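Local coordinates for cytochrome P450 (CYP102L1) (Mycobacterium phage Adler, PDB 6N6Q), which is a phage-encoded haem-thiolate cytochrome P450 that probably catalyses monooxygenation of an organic substrate with oxygen activated at its haem iron, at the protoporphyrin IX containing Fe site. Residues are numbered along the deposited sequence; one frame, centred on the assembly and turned at random.

The protoporphyrin IX containing Fe site. Residues 79, 85, 96-97, 106, 117, 275, 278-279, 282-283, 286, 344-345, 348, 411-413, 417, 419-421, 425, 429. With HEM (protoporphyrin IX containing Fe), chain B.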
ATOM      1  N   LYS A  79      -8.770 -15.750   1.699  1.00 47.42           N
ATOM      2  CA  LYS A  79      -7.732 -14.990   2.381  1.00 42.27           C
ATOM      3  C   LYS A  79      -7.361 -15.635   3.709  1.00 48.58           C
ATOM      4  O   LYS A  79      -8.227 -16.052   4.484  1.00 46.89           O
ATOM      5  CB  LYS A  79      -8.184 -13.548   2.618  1.00 45.35           C
ATOM      6  CG  LYS A  79      -7.465 -12.875   3.785  1.00 45.25           C
ATOM      7  CD  LYS A  79      -7.315 -11.378   3.598  1.00 47.36           C
ATOM      8  CE  LYS A  79      -6.435 -10.793   4.692  1.00 42.87           C
ATOM      9  NZ  LYS A  79      -6.029  -9.389   4.406  1.00 43.09           N
ATOM     10  N   LEU A  85      -0.062 -10.007   9.687  1.00 53.67           N
ATOM     11  CA  LEU A  85      -1.413  -9.467   9.801  1.00 51.32           C
ATOM     12  C   LEU A  85      -2.014  -9.781  11.164  1.00 55.32           C
ATOM     13  O   LEU A  85      -2.714  -8.946  11.749  1.00 54.28           O
ATOM     14  CB  LEU A  85      -2.305 -10.020   8.690  1.00 55.63           C
ATOM     15  CG  LEU A  85      -2.254  -9.289   7.350  1.00 58.26           C
ATOM     16  CD1 LEU A  85      -3.347  -9.797   6.423  1.00 57.05           C
ATOM     17  CD2 LEU A  85      -2.379  -7.790   7.560  1.00 53.10           C
ATOM     18  N   MET A  96     -10.897  -3.906   8.446  1.00 44.74           N
ATOM     19  CA  MET A  96     -11.054  -4.656   7.202  1.00 46.85           C
ATOM     20  C   MET A  96      -9.773  -5.374   6.794  1.00 43.21           C
ATOM     21  O   MET A  96      -9.832  -6.412   6.127  1.00 44.96           O
ATOM     22  CB  MET A  96     -11.508  -3.728   6.073  1.00 42.45           C
ATOM     23  CG  MET A  96     -12.982  -3.362   6.116  1.00 48.19           C
ATOM     24  SD  MET A  96     -13.538  -2.522   4.619  1.00 58.38           S
ATOM     25  CE  MET A  96     -13.141  -3.753   3.381  1.00 48.53           C
ATOM     26  N   PHE A  97      -8.612  -4.849   7.185  1.00 39.72           N
ATOM     27  CA  PHE A  97      -7.356  -5.418   6.717  1.00 44.99           C
ATOM     28  C   PHE A  97      -6.915  -6.597   7.581  1.00 47.52           C
ATOM     29  O   PHE A  97      -6.354  -7.572   7.068  1.00 47.35           O
ATOM     30  CB  PHE A  97      -6.280  -4.329   6.684  1.00 46.89           C
ATOM     31  CG  PHE A  97      -5.052  -4.701   5.904  1.00 48.63           C
ATOM     32  CD1 PHE A  97      -5.150  -5.221   4.625  1.00 48.68           C
ATOM     33  CD2 PHE A  97      -3.793  -4.497   6.444  1.00 50.44           C
ATOM     34  CE1 PHE A  97      -4.014  -5.552   3.904  1.00 46.30           C
ATOM     35  CE2 PHE A  97      -2.655  -4.824   5.727  1.00 53.56           C
ATOM     36  CZ  PHE A  97      -2.765  -5.354   4.459  1.00 40.11           C
ATOM     37  N   TRP A 106     -15.987  -7.930   9.397  1.00 50.08           N
ATOM     38  CA  TRP A 106     -15.402  -7.784   8.069  1.00 45.48           C
ATOM     39  C   TRP A 106     -16.482  -7.640   7.007  1.00 44.11           C
ATOM     40  O   TRP A 106     -16.381  -6.782   6.124  1.00 50.87           O
ATOM     41  CB  TRP A 106     -14.488  -8.955   7.707  1.00 48.61           C
ATOM     42  CG  TRP A 106     -14.058  -8.805   6.277  1.00 47.64           C
ATOM     43  CD1 TRP A 106     -13.028  -8.041   5.809  1.00 46.30           C
ATOM     44  CD2 TRP A 106     -14.696  -9.366   5.124  1.00 42.10           C
ATOM     45  NE1 TRP A 106     -12.970  -8.112   4.439  1.00 44.48           N
ATOM     46  CE2 TRP A 106     -13.984  -8.920   3.994  1.00 43.51           C
ATOM     47  CE3 TRP A 106     -15.793 -10.211   4.938  1.00 42.17           C
ATOM     48  CZ2 TRP A 106     -14.333  -9.291   2.699  1.00 45.63           C
ATOM     49  CZ3 TRP A 106     -16.138 -10.577   3.652  1.00 40.69           C
ATOM     50  CH2 TRP A 106     -15.408 -10.122   2.550  1.00 52.32           C
ATOM     51  N   PHE A 117     -15.465   3.752  -2.068  1.00 52.06           N
ATOM     52  CA  PHE A 117     -14.195   3.505  -2.737  1.00 51.31           C
ATOM     53  C   PHE A 117     -14.351   3.259  -4.231  1.00 46.56           C
ATOM     54  O   PHE A 117     -13.389   2.829  -4.878  1.00 43.05           O
ATOM     55  CB  PHE A 117     -13.473   2.316  -2.092  1.00 46.06           C
ATOM     56  CG  PHE A 117     -12.814   2.645  -0.786  1.00 48.08           C
ATOM     57  CD1 PHE A 117     -11.509   3.109  -0.753  1.00 49.01           C
ATOM     58  CD2 PHE A 117     -13.496   2.491   0.409  1.00 43.34           C
ATOM     59  CE1 PHE A 117     -10.897   3.412   0.447  1.00 51.55           C
ATOM     60  CE2 PHE A 117     -12.892   2.793   1.612  1.00 47.65           C
ATOM     61  CZ  PHE A 117     -11.590   3.255   1.631  1.00 56.66           C
ATOM     62  N   PHE A 275      -7.251   2.409   7.297  1.00 47.57           N
ATOM     63  CA  PHE A 275      -7.005   3.209   6.102  1.00 52.53           C
ATOM     64  C   PHE A 275      -5.735   4.038   6.240  1.00 52.19           C
ATOM     65  O   PHE A 275      -5.057   4.306   5.243  1.00 55.93           O
ATOM     66  CB  PHE A 275      -8.202   4.120   5.819  1.00 50.43           C
ATOM     67  CG  PHE A 275      -9.495   3.382   5.595  1.00 50.77           C
ATOM     68  CD1 PHE A 275      -9.502   2.028   5.293  1.00 55.33           C
ATOM     69  CD2 PHE A 275     -10.706   4.048   5.681  1.00 56.50           C
ATOM     70  CE1 PHE A 275     -10.690   1.353   5.087  1.00 57.49           C
ATOM     71  CE2 PHE A 275     -11.898   3.380   5.474  1.00 58.41           C
ATOM     72  CZ  PHE A 275     -11.890   2.030   5.177  1.00 63.77           C
ATOM     73  N   ALA A 278      -2.742   0.996   6.232  1.00 56.90           N
ATOM     74  CA  ALA A 278      -2.764   0.132   5.059  1.00 49.86           C
ATOM     75  C   ALA A 278      -2.737   0.910   3.751  1.00 56.69           C
ATOM     76  O   ALA A 278      -2.363   0.345   2.717  1.00 52.66           O
ATOM     77  CB  ALA A 278      -3.998  -0.773   5.089  1.00 45.05           C
ATOM     78  N   GLY A 279      -3.116   2.184   3.769  1.00 55.28           N
ATOM     79  CA  GLY A 279      -3.177   2.958   2.546  1.00 57.79           C
ATOM     80  C   GLY A 279      -2.016   3.908   2.344  1.00 55.89           C
ATOM     81  O   GLY A 279      -1.642   4.207   1.206  1.00 62.03           O
ATOM     82  N   THR A 282       1.835   1.899   1.532  1.00 46.09           N
ATOM     83  CA  THR A 282       1.855   1.254   0.223  1.00 44.44           C
ATOM     84  C   THR A 282       1.931   2.285  -0.896  1.00 47.60           C
ATOM     85  O   THR A 282       2.770   2.180  -1.798  1.00 40.89           O
ATOM     86  CB  THR A 282       0.619   0.370   0.050  1.00 50.83           C
ATOM     87  OG1 THR A 282      -0.562   1.141   0.308  1.00 55.89           O
ATOM     88  CG2 THR A 282       0.668  -0.816   0.998  1.00 42.58           C
ATOM     89  N   SER A 283       1.057   3.294  -0.852  1.00 51.76           N
ATOM     90  CA  SER A 283       1.028   4.298  -1.911  1.00 41.86           C
ATOM     91  C   SER A 283       2.288   5.153  -1.904  1.00 42.31           C
ATOM     92  O   SER A 283       2.794   5.530  -2.967  1.00 45.09           O
ATOM     93  CB  SER A 283      -0.213   5.178  -1.765  1.00 48.91           C
ATOM     94  OG  SER A 283      -1.394   4.398  -1.775  1.00 57.46           O
ATOM     95  N   ALA A 286       5.270   3.166  -3.394  1.00 41.91           N
ATOM     96  CA  ALA A 286       5.092   3.012  -4.835  1.00 41.39           C
ATOM     97  C   ALA A 286       5.465   4.293  -5.571  1.00 50.85           C
ATOM     98  O   ALA A 286       6.128   4.249  -6.613  1.00 49.37           O
ATOM     99  CB  ALA A 286       3.652   2.610  -5.151  1.00 39.16           C
ATOM    100  N   VAL A 344       4.961  -3.058  -3.582  1.00 46.40           N
ATOM    101  CA  VAL A 344       5.110  -2.616  -2.198  1.00 43.71           C
ATOM    102  C   VAL A 344       4.397  -3.568  -1.249  1.00 46.83           C
ATOM    103  O   VAL A 344       4.850  -3.786  -0.121  1.00 47.68           O
ATOM    104  CB  VAL A 344       4.613  -1.165  -2.042  1.00 54.50           C
ATOM    105  CG1 VAL A 344       5.515  -0.218  -2.816  1.00 45.67           C
ATOM    106  CG2 VAL A 344       3.173  -1.034  -2.514  1.00 47.24           C
ATOM    107  N   ALA A 345       3.284  -4.152  -1.682  1.00 44.45           N
ATOM    108  CA  ALA A 345       2.710  -5.290  -0.981  1.00 39.78           C
ATOM    109  C   ALA A 345       3.275  -6.552  -1.620  1.00 45.67           C
ATOM    110  O   ALA A 345       2.712  -7.058  -2.600  1.00 40.37           O
ATOM    111  CB  ALA A 345       1.184  -5.269  -1.047  1.00 42.69           C
ATOM    112  N   TYR A 348       0.704 -12.039  -0.377  1.00 46.55           N
ATOM    113  CA  TYR A 348      -0.465 -12.236   0.463  1.00 47.30           C
ATOM    114  C   TYR A 348      -0.565 -13.707   0.838  1.00 54.83           C
ATOM    115  O   TYR A 348       0.014 -14.580   0.185  1.00 48.00           O
ATOM    116  CB  TYR A 348      -1.749 -11.767  -0.236  1.00 43.45           C
ATOM    117  CG  TYR A 348      -1.915 -12.305  -1.638  1.00 46.80           C
ATOM    118  CD1 TYR A 348      -1.368 -11.639  -2.727  1.00 45.24           C
ATOM    119  CD2 TYR A 348      -2.623 -13.475  -1.875  1.00 51.39           C
ATOM    120  CE1 TYR A 348      -1.516 -12.124  -4.009  1.00 45.86           C
ATOM    121  CE2 TYR A 348      -2.778 -13.968  -3.157  1.00 52.36           C
ATOM    122  CZ  TYR A 348      -2.224 -13.289  -4.219  1.00 51.55           C
ATOM    123  OH  TYR A 348      -2.373 -13.777  -5.497  1.00 57.61           O
ATOM    124  N   PRO A 411      -0.857  -6.944  -7.949  1.00 50.42           N
ATOM    125  CA  PRO A 411      -0.312  -6.091  -6.881  1.00 46.82           C
ATOM    126  C   PRO A 411      -1.344  -5.678  -5.846  1.00 42.53           C
ATOM    127  O   PRO A 411      -0.959  -5.214  -4.766  1.00 39.81           O
ATOM    128  CB  PRO A 411       0.231  -4.875  -7.642  1.00 46.92           C
ATOM    129  CG  PRO A 411      -0.590  -4.821  -8.883  1.00 45.60           C
ATOM    130  CD  PRO A 411      -0.876  -6.251  -9.251  1.00 47.44           C
ATOM    131  N   PHE A 412      -2.636  -5.835  -6.134  1.00 45.37           N
ATOM    132  CA  PHE A 412      -3.700  -5.477  -5.205  1.00 40.47           C
ATOM    133  C   PHE A 412      -4.435  -6.698  -4.660  1.00 42.62           C
ATOM    134  O   PHE A 412      -5.574  -6.577  -4.199  1.00 41.91           O
ATOM    135  CB  PHE A 412      -4.688  -4.523  -5.878  1.00 45.65           C
ATOM    136  CG  PHE A 412      -4.082  -3.210  -6.284  1.00 44.82           C
ATOM    137  CD1 PHE A 412      -4.063  -2.140  -5.403  1.00 41.43           C
ATOM    138  CD2 PHE A 412      -3.539  -3.044  -7.548  1.00 42.76           C
ATOM    139  CE1 PHE A 412      -3.506  -0.929  -5.773  1.00 47.36           C
ATOM    140  CE2 PHE A 412      -2.982  -1.837  -7.925  1.00 41.71           C
ATOM    141  CZ  PHE A 412      -2.965  -0.777  -7.035  1.00 52.33           C
ATOM    142  N   GLY A 413      -3.810  -7.873  -4.703  1.00 49.16           N
ATOM    143  CA  GLY A 413      -4.450  -9.072  -4.204  1.00 47.87           C
ATOM    144  C   GLY A 413      -5.489  -9.614  -5.170  1.00 47.34           C
ATOM    145  O   GLY A 413      -5.558  -9.234  -6.344  1.00 46.58           O
ATOM    146  N   ARG A 417     -11.534 -10.146  -0.836  1.00 55.86           N
ATOM    147  CA  ARG A 417     -10.646  -9.427   0.068  1.00 46.71           C
ATOM    148  C   ARG A 417      -9.421  -8.874  -0.648  1.00 45.08           C
ATOM    149  O   ARG A 417      -8.346  -8.762  -0.048  1.00 49.07           O
ATOM    150  CB  ARG A 417     -10.232 -10.321   1.235  1.00 46.66           C
ATOM    151  CG  ARG A 417     -11.409 -10.803   2.058  1.00 49.15           C
ATOM    152  CD  ARG A 417     -11.011 -11.142   3.481  1.00 48.59           C
ATOM    153  NE  ARG A 417     -10.455  -9.995   4.192  1.00 41.26           N
ATOM    154  CZ  ARG A 417     -10.101 -10.017   5.473  1.00 50.85           C
ATOM    155  NH1 ARG A 417     -10.252 -11.125   6.186  1.00 48.33           N
ATOM    156  NH2 ARG A 417      -9.599  -8.932   6.045  1.00 52.36           N
ATOM    157  N   CYS A 419      -7.738  -5.449  -2.589  1.00 47.28           N
ATOM    158  CA  CYS A 419      -7.598  -4.102  -2.048  1.00 48.09           C
ATOM    159  C   CYS A 419      -8.833  -3.261  -2.343  1.00 44.48           C
ATOM    160  O   CYS A 419      -9.132  -2.968  -3.506  1.00 48.28           O
ATOM    161  CB  CYS A 419      -6.358  -3.428  -2.622  1.00 47.61           C
ATOM    162  SG  CYS A 419      -6.202  -1.718  -2.089  1.00 42.65           S
ATOM    163  N   ILE A 420      -9.538  -2.847  -1.286  1.00 39.79           N
ATOM    164  CA  ILE A 420     -10.691  -1.973  -1.461  1.00 48.89           C
ATOM    165  C   ILE A 420     -10.278  -0.585  -1.941  1.00 50.83           C
ATOM    166  O   ILE A 420     -11.105   0.145  -2.500  1.00 44.71           O
ATOM    167  CB  ILE A 420     -11.498  -1.876  -0.152  1.00 43.01           C
ATOM    168  CG1 ILE A 420     -12.901  -1.325  -0.423  1.00 46.83           C
ATOM    169  CG2 ILE A 420     -10.778  -0.997   0.855  1.00 43.87           C
ATOM    170  CD1 ILE A 420     -13.738  -1.132   0.825  1.00 43.22           C
ATOM    171  N   GLY A 421      -9.015  -0.202  -1.754  1.00 44.26           N
ATOM    172  CA  GLY A 421      -8.571   1.128  -2.121  1.00 45.07           C
ATOM    173  C   GLY A 421      -7.735   1.180  -3.383  1.00 46.77           C
ATOM    174  O   GLY A 421      -6.895   2.071  -3.538  1.00 48.00           O
ATOM    175  N   ALA A 425      -5.891   4.401  -4.671  1.00 46.15           N
ATOM    176  CA  ALA A 425      -4.438   4.452  -4.793  1.00 48.14           C
ATOM    177  C   ALA A 425      -4.017   4.854  -6.201  1.00 44.92           C
ATOM    178  O   ALA A 425      -3.142   5.708  -6.378  1.00 39.60           O
ATOM    179  CB  ALA A 425      -3.833   3.102  -4.414  1.00 41.90           C
ATOM    180  N   MET A 429      -1.843   8.208  -6.966  1.00 47.99           N
ATOM    181  CA  MET A 429      -0.481   7.998  -7.446  1.00 43.36           C
ATOM    182  C   MET A 429      -0.226   8.735  -8.754  1.00 43.44           C
ATOM    183  O   MET A 429       0.893   9.206  -8.989  1.00 46.80           O
ATOM    184  CB  MET A 429      -0.201   6.504  -7.612  1.00 48.54           C
ATOM    185  CG  MET A 429      -0.043   5.748  -6.299  1.00 47.71           C
ATOM    186  SD  MET A 429       0.474   4.034  -6.516  1.00 47.25           S
ATOM    187  CE  MET A 429      -0.916   3.356  -7.420  1.00 47.66           C
TER
HETATM  188  CHA HEM B 501      -5.972  -4.898   0.891  1.00 46.16           C
HETATM  189  CHB HEM B 501      -2.115  -3.558  -1.744  1.00 48.28           C
HETATM  190  CHC HEM B 501      -3.429   1.104  -1.290  1.00 46.27           C
HETATM  191  CHD HEM B 501      -6.814  -0.214   1.938  1.00 41.66           C
HETATM  192  C1A HEM B 501      -4.830  -4.962   0.116  1.00 43.26           C
HETATM  193  C2A HEM B 501      -4.149  -6.160  -0.337  1.00 48.03           C
HETATM  194  C3A HEM B 501      -3.090  -5.789  -1.059  1.00 44.22           C
HETATM  195  C4A HEM B 501      -3.052  -4.341  -1.099  1.00 45.94           C
HETATM  196  CMA HEM B 501      -2.084  -6.746  -1.731  1.00 42.76           C
HETATM  197  CAA HEM B 501      -4.557  -7.619  -0.037  1.00 42.25           C
HETATM  198  CBA HEM B 501      -3.943  -8.029   1.298  1.00 45.18           C
HETATM  199  CGA HEM B 501      -4.159  -9.499   1.555  1.00 51.00           C
HETATM  200  O1A HEM B 501      -4.666 -10.209   0.647  1.00 51.99           O
HETATM  201  O2A HEM B 501      -3.818  -9.963   2.673  1.00 42.86           O
HETATM  202  C1B HEM B 501      -2.167  -2.186  -1.901  1.00 48.92           C
HETATM  203  C2B HEM B 501      -1.308  -1.396  -2.762  1.00 54.61           C
HETATM  204  C3B HEM B 501      -1.669  -0.102  -2.639  1.00 48.98           C
HETATM  205  C4B HEM B 501      -2.768  -0.041  -1.693  1.00 51.71           C
HETATM  206  CMB HEM B 501      -0.195  -2.012  -3.639  1.00 37.77           C
HETATM  207  CAB HEM B 501      -1.089   1.163  -3.326  1.00 48.91           C
HETATM  208  CBB HEM B 501      -0.059   1.174  -4.179  1.00 49.45           C
HETATM  209  C1C HEM B 501      -4.481   1.170  -0.399  1.00 43.20           C
HETATM  210  C2C HEM B 501      -5.230   2.354  -0.030  1.00 53.44           C
HETATM  211  C3C HEM B 501      -6.163   2.009   0.859  1.00 49.43           C
HETATM  212  C4C HEM B 501      -6.050   0.574   1.095  1.00 43.63           C
HETATM  213  CMC HEM B 501      -4.997   3.786  -0.560  1.00 42.38           C
HETATM  214  CAC HEM B 501      -7.155   3.021   1.481  1.00 47.73           C
HETATM  215  CBC HEM B 501      -8.110   2.666   2.346  1.00 54.44           C
HETATM  216  C1D HEM B 501      -6.894  -1.594   1.935  1.00 45.12           C
HETATM  217  C2D HEM B 501      -7.796  -2.407   2.731  1.00 44.80           C
HETATM  218  C3D HEM B 501      -7.566  -3.693   2.442  1.00 40.40           C
HETATM  219  C4D HEM B 501      -6.508  -3.753   1.452  1.00 42.97           C
HETATM  220  CMD HEM B 501      -8.841  -1.877   3.739  1.00 33.94           C
HETATM  221  CAD HEM B 501      -8.299  -4.909   3.054  1.00 40.48           C
HETATM  222  CBD HEM B 501      -9.596  -5.174   2.294  1.00 32.48           C
HETATM  223  CGD HEM B 501     -10.265  -6.416   2.827  1.00 45.02           C
HETATM  224  O1D HEM B 501     -11.521  -6.489   2.779  1.00 44.89           O
HETATM  225  O2D HEM B 501      -9.548  -7.333   3.309  1.00 43.81           O
HETATM  226  NA  HEM B 501      -4.127  -3.874  -0.369  1.00 49.98           N
HETATM  227  NB  HEM B 501      -3.042  -1.327  -1.267  1.00 48.44           N
HETATM  228  NC  HEM B 501      -5.011   0.109   0.307  1.00 47.62           N
HETATM  229  ND  HEM B 501      -6.125  -2.453   1.169  1.00 45.97           N
HETATM  230 FE   HEM B 501      -4.484  -1.871   0.068  1.00 54.90          FE
HETATM  231  O   HOH W   1      -5.957 -10.206  -1.588  1.00 46.52           O
HETATM  232  O   HOH W   2      -7.189  -8.065   2.575  1.00 47.51           O
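The haem of CYP102L1 lies almost wholly buried between a thiolate-bearing loop and the long helix 265-296, its two propionates gripped by salt bridges and hydrogen bonds. Cys419, the proximal cysteine of the P450 signature FGVGERACIG, swings SG anti to its backbone N (chi1 176°) and points it at the iron. SG to FE is 2.8 Å, longer than the usual iron-thiolate bond, a difference that at this resolution should not be over-read. Its CB lies over the face of pyrrole ring A, while the Phe412 ring turns its edge to that CB and brings CE1 near pyrrole B.

Salt bridges and hydrogen bonds hold the propionates. Arg417 reaches the D-propionate side-on, NE giving a bond of 2.9 Å to O2D and NH2 a longer one to the same oxygen, both in the guanidinium plane. The guanidinium is sandwiched between Trp106 CD1 and Lys79 CD, and NH2 also meets the backbone O of Met96. Trp106 NE1 donates nearly straight, in its ring plane, to the other oxygen, O1D, at 2.7 Å. Lys79 NZ pairs with A-propionate O2A at 2.9 Å and is hydrogen-bonded to Phe97 O, in that carbonyl's plane; water 2 links NZ to O2D. This cationic cluster probably favours ionised carboxylates.

On the distal side, packing dominates. Gly279 CA sits 3.5 Å from the centroid of pyrrole C. The Phe97 ring stands edge-to-face against pyrrole D, the two planes at 72°. Thr282, the conserved distal threonine of the AGSET motif, holds OG1 in the crowded position (chi1 53°), hydrogen-bonded to Ala278 O from above the carbonyl plane. At the rim, vinyl carbon CBC lies between Phe275 CD1 and, from the proximal side, Phe117 CE1.

As a worked example of the P450 site, these contacts hold the haem between thiolate and threonine, as expected for oxygen activation.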